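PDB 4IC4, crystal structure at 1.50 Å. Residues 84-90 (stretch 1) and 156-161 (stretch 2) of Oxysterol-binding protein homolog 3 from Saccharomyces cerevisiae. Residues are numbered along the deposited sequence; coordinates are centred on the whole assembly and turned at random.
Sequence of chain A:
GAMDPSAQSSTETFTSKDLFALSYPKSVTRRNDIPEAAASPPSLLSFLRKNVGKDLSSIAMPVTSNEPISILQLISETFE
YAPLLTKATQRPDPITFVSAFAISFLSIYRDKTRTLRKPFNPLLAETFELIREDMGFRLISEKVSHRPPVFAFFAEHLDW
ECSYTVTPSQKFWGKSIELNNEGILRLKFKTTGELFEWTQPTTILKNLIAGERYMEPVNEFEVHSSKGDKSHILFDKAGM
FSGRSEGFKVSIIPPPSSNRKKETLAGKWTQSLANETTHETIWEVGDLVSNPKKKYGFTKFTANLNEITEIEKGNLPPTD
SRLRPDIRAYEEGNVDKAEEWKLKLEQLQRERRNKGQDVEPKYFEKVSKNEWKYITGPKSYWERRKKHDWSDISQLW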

# COMPACT_ATOMS: atom_id res chain seq x y z
N LEU A 84 -3.83 -3.81 14.91
CA LEU A 84 -4.40 -5.16 14.87
C LEU A 84 -3.28 -6.18 15.07
O LEU A 84 -3.48 -7.23 15.70
CB LEU A 84 -5.08 -5.43 13.53
CG LEU A 84 -6.44 -4.78 13.30
CD1 LEU A 84 -6.85 -4.95 11.85
CD2 LEU A 84 -7.48 -5.40 14.22
N LEU A 85 -2.10 -5.88 14.54
CA LEU A 85 -0.96 -6.78 14.69
C LEU A 85 -0.50 -6.79 16.14
O LEU A 85 -0.18 -7.84 16.70
CB LEU A 85 0.19 -6.35 13.77
CG LEU A 85 -0.15 -6.38 12.28
CD1 LEU A 85 1.05 -5.93 11.47
CD2 LEU A 85 -0.59 -7.78 11.88
N THR A 86 -0.47 -5.61 16.74
CA THR A 86 -0.06 -5.49 18.13
C THR A 86 -1.05 -6.27 19.00
O THR A 86 -0.64 -7.00 19.90
CB THR A 86 -0.02 -4.01 18.56
OG1 THR A 86 0.93 -3.32 17.73
CG2 THR A 86 0.40 -3.89 20.02
N LYS A 87 -2.34 -6.13 18.72
CA LYS A 87 -3.36 -6.84 19.49
C LYS A 87 -3.20 -8.35 19.29
O LYS A 87 -3.42 -9.14 20.21
CB LYS A 87 -4.76 -6.41 19.07
CG LYS A 87 -5.88 -7.11 19.83
CD LYS A 87 -7.26 -6.62 19.43
CE LYS A 87 -7.50 -5.17 19.84
NZ LYS A 87 -6.64 -4.22 19.09
N ALA A 88 -2.82 -8.74 18.08
CA ALA A 88 -2.64 -10.15 17.76
C ALA A 88 -1.59 -10.79 18.66
O ALA A 88 -1.78 -11.92 19.12
CB ALA A 88 -2.24 -10.31 16.29
N THR A 89 -0.51 -10.08 18.94
CA THR A 89 0.56 -10.61 19.79
C THR A 89 0.13 -10.72 21.25
O THR A 89 0.87 -11.26 22.07
CB THR A 89 1.83 -9.72 19.76
OG1 THR A 89 1.56 -8.45 20.37
CG2 THR A 89 2.30 -9.50 18.32
N GLN A 90 -1.06 -10.23 21.56
CA GLN A 90 -1.55 -10.26 22.94
C GLN A 90 -2.78 -11.16 23.11
O GLN A 90 -3.33 -11.25 24.21
CB GLN A 90 -1.87 -8.84 23.39
CG GLN A 90 -0.76 -7.84 23.09
CD GLN A 90 -1.16 -6.40 23.31
OE1 GLN A 90 -2.34 -6.05 23.20
NE2 GLN A 90 -0.19 -5.55 23.60
N GLU A 156 8.63 -2.18 11.38
CA GLU A 156 9.04 -2.69 12.68
C GLU A 156 8.31 -2.06 13.85
O GLU A 156 8.09 -0.85 13.87
CB GLU A 156 10.52 -2.45 12.93
CG GLU A 156 11.45 -2.78 11.81
CD GLU A 156 12.87 -2.34 12.13
OE1 GLU A 156 13.54 -3.03 12.92
OE2 GLU A 156 13.29 -1.29 11.61
N HIS A 157 7.98 -2.91 14.82
CA HIS A 157 7.30 -2.54 16.06
C HIS A 157 8.09 -3.31 17.11
O HIS A 157 8.84 -4.23 16.77
CB HIS A 157 5.85 -3.01 16.00
CG HIS A 157 5.04 -2.67 17.22
ND1 HIS A 157 5.12 -3.38 18.40
CD2 HIS A 157 4.09 -1.72 17.41
CE1 HIS A 157 4.25 -2.88 19.27
NE2 HIS A 157 3.62 -1.88 18.69
N LEU A 158 7.95 -2.94 18.38
CA LEU A 158 8.66 -3.66 19.42
C LEU A 158 8.28 -5.14 19.45
O LEU A 158 9.11 -6.00 19.74
CB LEU A 158 8.36 -3.04 20.79
CG LEU A 158 8.88 -3.82 22.01
CD1 LEU A 158 10.39 -3.75 22.04
CD2 LEU A 158 8.31 -3.22 23.29
N ASP A 159 7.02 -5.43 19.13
CA ASP A 159 6.53 -6.81 19.21
C ASP A 159 6.32 -7.57 17.90
O ASP A 159 5.92 -8.73 17.92
CB ASP A 159 5.24 -6.83 20.03
CG ASP A 159 5.40 -6.13 21.37
OD1 ASP A 159 6.42 -6.35 22.04
OD2 ASP A 159 4.49 -5.36 21.74
N TRP A 160 6.57 -6.93 16.77
CA TRP A 160 6.39 -7.59 15.48
C TRP A 160 7.09 -6.81 14.39
O TRP A 160 7.42 -5.64 14.55
CB TRP A 160 4.90 -7.72 15.11
CG TRP A 160 4.12 -6.42 15.15
CD1 TRP A 160 3.32 -5.98 16.17
CD2 TRP A 160 4.08 -5.40 14.14
NE1 TRP A 160 2.79 -4.75 15.86
CE2 TRP A 160 3.24 -4.37 14.62
CE3 TRP A 160 4.67 -5.25 12.88
CZ2 TRP A 160 2.98 -3.20 13.89
CZ3 TRP A 160 4.41 -4.09 12.15
CH2 TRP A 160 3.57 -3.08 12.66
N GLU A 161 7.33 -7.47 13.27
CA GLU A 161 7.94 -6.82 12.12
C GLU A 161 7.36 -7.47 10.89
O GLU A 161 6.87 -8.60 10.94
CB GLU A 161 9.46 -6.95 12.15
CG GLU A 161 9.99 -8.36 12.12
CD GLU A 161 11.51 -8.40 12.03
OE1 GLU A 161 12.17 -7.73 12.85
OE2 GLU A 161 12.03 -9.09 11.14
O HOH W 1 2.46 -7.29 22.58

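This is a small, side-chain-mediated contact in which a helical segment and the residues that follow it rest against a strand-turn-strand segment, held by one direct hydrogen bond, an aliphatic group over an indole face, and a water bridge. No backbone-to-backbone hydrogen bond joins the two stretches; the nearest CA atoms, those of T86 and D159, are 6.8 Å apart, and the contact buries 277 Å² in all.

Each stretch first organises itself. In stretch 1 the helical bond from A88 N to L84 O (2.9 Å) is followed by a longer one from T89 N to L85 O (3.2 Å), and T89 OG1 donates to T86 O at 2.7 Å, a common way for a threonine to satisfy its hydroxyl against a helical carbonyl. In stretch 2, H157 N bonds to W160 O (2.8 Å) across the turn, while D159 N donates to H157 ND1 (2.9 Å, 174°). The imidazole is thus tied to the turn's own backbone.

W160 is the centre of the contact, and its indole offers two kinds of surface. Its NE1 donates to T86 OG1 at 3.0 Å and 174°, nearly linear, with the oxygen lying at the ring edge near its plane, where an indole N-H points. A largely buried tryptophan benefits from such an acceptor, and the short threonine side chain supplies it without leaving the helix surface. The same OG1 lies over one face of the H157 ring, 3.2 Å from H157 NE2.

The broad face of the indole is used by L85. Its CB sits 3.7 Å from the centroid of the five-membered ring and only 12° off the normal, the geometry of a CH-pi contact. Leucine suits this buried site because its aliphatic carbons pack against the aromatic surface without needing a polar partner.

Farther along, T89 points its CA-to-CB bond toward stretch 2 and uses both parts of its side chain. The methyl CG2 lies 3.7 Å from D159 O and 4.2 Å from W160 CD1, so it fills space beside the turn and the indole. The hydroxyl OG1, besides donating to T86 O, accepts a hydrogen bond from a water at 2.7 Å. That water also donates weakly to D159 OD2 (2.9 Å from the water O) and accepts a weak bond from Q90 NE2 (3.3 Å to the same O), linking the end of stretch 1 to the aspartate carboxylate through solvent.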